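Local coordinates for 7,8-dihydro-6-hydroxymethylpterin pyrophosphokinase-dihydropteroate synthase (PDB 6JWS), which probably catalyses two successive steps of folate biosynthesis, pyrophosphorylation of 6-hydroxymethyl-7,8-dihydropterin by ATP and condensation of the resulting diphosphate with 4-aminobenzoate to 7,8-dihydropteroate, at residues L45-E56 and Y162-F173. The protein carries 1 engineered substitution. Numbering follows the deposited sequence.
Sequences LGKIINTSYLYE and YFYNLTVVVKTF. With CA (calcium ion), chain L.
E56 and Y164 lie side by side near one end of an antiparallel pairing between two neighbouring strands in the central sheet of the HPPK domain, a worked example of how a broken strand keeps its partner. Strand 163-172 runs unbroken, whereas 45-56 accommodates two irregularities. The first is a classic beta bulge: I49 and N50 both face V169, whose O accepts a nearly straight bond from I49 N (2.8 Å), while CG1 of I49 packs on CG1 of V169 and CB of N50 touches CG2. The N50 amide turns away to Y110 and R569. Further along, the register slips by one residue between T51 and Y55, and there S52 lends its side chain to the pairing. With OG between the backbone N and the carbonyl carbon (chi1 71°), it accepts T167 N at 3.0 Å and donates to Y53 O, so one hydroxyl bridges the break. Regular pairing resumes where Y55 and N165 exchange backbone hydrogen bonds.

E56 can be followed outward from there. Its CB lies against the Y164 ring, 3.5 Å from CE2; CG, placed anti to the backbone N (chi1 166°), passes between the two tyrosines, 3.7 Å from Y162 CD1 and equally far from Y164 CE2. The carboxylate then stacks over one face of the Y162 ring, their planes 28° apart and OE2 3.9 Å from Y162 CE1, although that tyrosine is poorly ordered. Y164 OH donates to OE1 (2.6 Å), which also takes a bond from Y384, so two tyrosine hydroxyls grip the same carboxylate oxygen. At the far end, G46 sends its carbonyl to a calcium ion shared with E42 and E99, while L45 O sits 3.5 Å above the centre of the F173 ring.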
# COMPACT_ATOMS: atom_id res chain seq x y z
N LEU B 45 -19.58 12.54 42.44
CA LEU B 45 -20.71 11.69 42.06
C LEU B 45 -20.50 10.23 42.41
O LEU B 45 -21.48 9.52 42.61
CB LEU B 45 -21.01 11.85 40.56
CG LEU B 45 -21.57 13.21 40.15
CD1 LEU B 45 -21.90 13.22 38.66
CD2 LEU B 45 -22.81 13.53 40.98
N GLY B 46 -19.26 9.74 42.42
CA GLY B 46 -19.05 8.32 42.67
C GLY B 46 -17.80 7.79 41.96
O GLY B 46 -16.76 8.45 41.91
N LYS B 47 -17.92 6.58 41.40
CA LYS B 47 -16.78 5.99 40.74
C LYS B 47 -17.04 5.77 39.24
O LYS B 47 -17.95 5.03 38.88
CB LYS B 47 -16.41 4.66 41.41
CG LYS B 47 -15.18 4.04 40.79
CD LYS B 47 -14.70 2.75 41.39
CE LYS B 47 -13.22 2.65 41.08
NZ LYS B 47 -12.83 1.24 40.90
N ILE B 48 -16.16 6.33 38.40
CA ILE B 48 -16.16 6.04 36.98
C ILE B 48 -15.66 4.62 36.73
O ILE B 48 -14.52 4.28 37.05
CB ILE B 48 -15.32 7.07 36.21
CG1 ILE B 48 -15.88 8.48 36.39
CG2 ILE B 48 -15.22 6.68 34.73
CD1 ILE B 48 -14.99 9.59 35.87
N ILE B 49 -16.52 3.79 36.12
CA ILE B 49 -16.20 2.39 35.90
C ILE B 49 -16.30 2.04 34.42
O ILE B 49 -16.17 0.87 34.08
CB ILE B 49 -17.13 1.47 36.72
CG1 ILE B 49 -18.61 1.79 36.47
CG2 ILE B 49 -16.79 1.47 38.21
CD1 ILE B 49 -19.54 0.77 37.06
N ASN B 50 -16.57 3.04 33.55
CA ASN B 50 -16.56 2.83 32.11
C ASN B 50 -16.45 4.17 31.39
O ASN B 50 -16.86 5.20 31.92
CB ASN B 50 -17.70 1.92 31.63
CG ASN B 50 -17.34 1.16 30.37
OD1 ASN B 50 -16.41 1.53 29.64
ND2 ASN B 50 -18.08 0.10 30.09
N THR B 51 -15.83 4.18 30.20
CA THR B 51 -15.75 5.35 29.35
C THR B 51 -15.79 4.86 27.91
O THR B 51 -15.45 3.72 27.63
CB THR B 51 -14.45 6.16 29.55
OG1 THR B 51 -13.31 5.30 29.59
CG2 THR B 51 -14.46 7.06 30.77
N SER B 52 -16.20 5.74 26.99
CA SER B 52 -16.13 5.48 25.57
C SER B 52 -14.85 6.14 25.05
O SER B 52 -14.17 6.80 25.83
CB SER B 52 -17.34 6.09 24.90
OG SER B 52 -17.25 7.52 24.89
N TYR B 53 -14.55 5.97 23.75
CA TYR B 53 -13.61 6.87 23.11
C TYR B 53 -14.14 8.30 23.18
O TYR B 53 -15.31 8.57 23.43
CB TYR B 53 -13.28 6.41 21.69
CG TYR B 53 -12.42 5.17 21.68
CD1 TYR B 53 -11.05 5.24 21.93
CD2 TYR B 53 -12.99 3.91 21.50
CE1 TYR B 53 -10.28 4.09 21.98
CE2 TYR B 53 -12.24 2.75 21.56
CZ TYR B 53 -10.87 2.84 21.80
OH TYR B 53 -10.11 1.70 21.91
N LEU B 54 -13.24 9.24 22.90
CA LEU B 54 -13.58 10.60 22.58
C LEU B 54 -13.93 10.64 21.10
O LEU B 54 -13.33 9.91 20.31
CB LEU B 54 -12.30 11.40 22.83
CG LEU B 54 -12.49 12.64 23.68
CD1 LEU B 54 -11.15 13.10 24.25
CD2 LEU B 54 -13.11 13.74 22.81
N TYR B 55 -14.87 11.52 20.71
CA TYR B 55 -15.29 11.61 19.32
C TYR B 55 -15.47 13.05 18.88
O TYR B 55 -16.01 13.87 19.62
CB TYR B 55 -16.59 10.84 19.08
CG TYR B 55 -16.46 9.35 19.20
CD1 TYR B 55 -16.08 8.58 18.10
CD2 TYR B 55 -16.69 8.70 20.40
CE1 TYR B 55 -15.96 7.20 18.21
CE2 TYR B 55 -16.59 7.33 20.52
CZ TYR B 55 -16.22 6.58 19.42
OH TYR B 55 -16.10 5.23 19.55
N GLU B 56 -15.04 13.35 17.66
CA GLU B 56 -15.37 14.61 17.04
C GLU B 56 -16.57 14.40 16.12
O GLU B 56 -16.52 13.59 15.18
CB GLU B 56 -14.19 15.16 16.27
CG GLU B 56 -14.58 16.29 15.33
CD GLU B 56 -13.35 16.78 14.62
OE1 GLU B 56 -12.53 17.46 15.28
OE2 GLU B 56 -13.17 16.41 13.45
N TYR B 162 -18.15 21.72 15.44
CA TYR B 162 -17.88 20.34 15.81
C TYR B 162 -18.24 20.14 17.28
O TYR B 162 -18.07 21.04 18.10
CB TYR B 162 -16.41 20.01 15.60
CG TYR B 162 -15.92 20.02 14.17
CD1 TYR B 162 -16.21 18.97 13.31
CD2 TYR B 162 -15.12 21.05 13.70
CE1 TYR B 162 -15.74 18.96 12.01
CE2 TYR B 162 -14.65 21.05 12.40
CZ TYR B 162 -14.95 20.00 11.55
OH TYR B 162 -14.49 19.99 10.27
N PHE B 163 -18.72 18.94 17.61
CA PHE B 163 -18.93 18.54 18.99
C PHE B 163 -17.89 17.50 19.39
O PHE B 163 -17.49 16.66 18.57
CB PHE B 163 -20.36 18.03 19.20
CG PHE B 163 -21.43 19.09 19.23
CD1 PHE B 163 -21.85 19.72 18.07
CD2 PHE B 163 -22.04 19.44 20.43
CE1 PHE B 163 -22.84 20.69 18.11
CE2 PHE B 163 -23.04 20.40 20.47
CZ PHE B 163 -23.44 21.03 19.31
N TYR B 164 -17.46 17.57 20.65
CA TYR B 164 -16.52 16.65 21.26
C TYR B 164 -17.23 15.98 22.42
O TYR B 164 -17.74 16.66 23.32
CB TYR B 164 -15.20 17.35 21.63
CG TYR B 164 -14.56 17.94 20.40
CD1 TYR B 164 -14.89 19.22 19.97
CD2 TYR B 164 -13.72 17.18 19.61
CE1 TYR B 164 -14.37 19.74 18.79
CE2 TYR B 164 -13.19 17.69 18.43
CZ TYR B 164 -13.53 18.97 18.02
OH TYR B 164 -13.03 19.48 16.85
N ASN B 165 -17.25 14.65 22.38
CA ASN B 165 -18.22 13.87 23.12
C ASN B 165 -17.53 12.67 23.77
O ASN B 165 -16.68 12.04 23.16
CB ASN B 165 -19.25 13.28 22.15
CG ASN B 165 -20.67 13.52 22.61
OD1 ASN B 165 -21.12 14.67 22.66
ND2 ASN B 165 -21.38 12.45 22.93
N LEU B 166 -18.03 12.30 24.94
CA LEU B 166 -17.54 11.13 25.64
C LEU B 166 -18.64 10.68 26.59
O LEU B 166 -19.25 11.53 27.24
CB LEU B 166 -16.28 11.58 26.40
CG LEU B 166 -15.82 10.69 27.55
CD1 LEU B 166 -15.24 9.42 26.99
CD2 LEU B 166 -14.77 11.41 28.36
N THR B 167 -18.89 9.37 26.67
CA THR B 167 -19.75 8.83 27.71
C THR B 167 -18.92 8.22 28.85
O THR B 167 -17.74 7.93 28.67
CB THR B 167 -20.82 7.88 27.14
OG1 THR B 167 -20.22 6.77 26.46
CG2 THR B 167 -21.86 8.59 26.29
N VAL B 168 -19.56 8.08 30.03
CA VAL B 168 -18.99 7.48 31.22
C VAL B 168 -20.09 6.72 31.95
O VAL B 168 -21.24 7.15 31.95
CB VAL B 168 -18.30 8.49 32.17
CG1 VAL B 168 -17.47 9.53 31.43
CG2 VAL B 168 -19.27 9.16 33.13
N VAL B 169 -19.73 5.58 32.55
CA VAL B 169 -20.59 4.92 33.51
C VAL B 169 -20.06 5.23 34.91
O VAL B 169 -18.85 5.12 35.17
CB VAL B 169 -20.68 3.40 33.26
CG1 VAL B 169 -21.53 2.71 34.31
CG2 VAL B 169 -21.17 3.05 31.85
N VAL B 170 -20.97 5.64 35.81
CA VAL B 170 -20.68 6.01 37.18
C VAL B 170 -21.44 5.08 38.13
O VAL B 170 -22.64 4.86 37.98
CB VAL B 170 -21.02 7.50 37.44
CG1 VAL B 170 -20.59 7.95 38.82
CG2 VAL B 170 -20.35 8.40 36.42
N LYS B 171 -20.71 4.51 39.09
CA LYS B 171 -21.33 3.91 40.26
C LYS B 171 -21.48 5.03 41.29
O LYS B 171 -20.47 5.58 41.73
CB LYS B 171 -20.52 2.70 40.74
CG LYS B 171 -21.00 1.97 41.99
CD LYS B 171 -19.85 1.16 42.64
CE LYS B 171 -19.77 -0.31 42.27
NZ LYS B 171 -18.40 -0.87 42.45
N THR B 172 -22.73 5.41 41.57
CA THR B 172 -23.03 6.67 42.26
C THR B 172 -23.73 6.44 43.60
O THR B 172 -24.44 5.45 43.79
CB THR B 172 -23.78 7.65 41.33
OG1 THR B 172 -23.62 8.95 41.89
CG2 THR B 172 -25.25 7.35 41.16
N PHE B 173 -23.50 7.37 44.52
CA PHE B 173 -24.07 7.31 45.86
C PHE B 173 -25.29 8.23 45.94
O PHE B 173 -26.02 8.22 46.93
CB PHE B 173 -23.01 7.65 46.93
CG PHE B 173 -22.07 8.77 46.55
CD1 PHE B 173 -22.54 10.06 46.34
CD2 PHE B 173 -20.71 8.52 46.36
CE1 PHE B 173 -21.67 11.08 45.97
CE2 PHE B 173 -19.85 9.54 46.00
CZ PHE B 173 -20.32 10.83 45.81
CA CA L . -14.81 8.86 43.38
O HOH W 1 -15.52 6.93 43.95
O HOH W 2 -15.92 9.42 45.47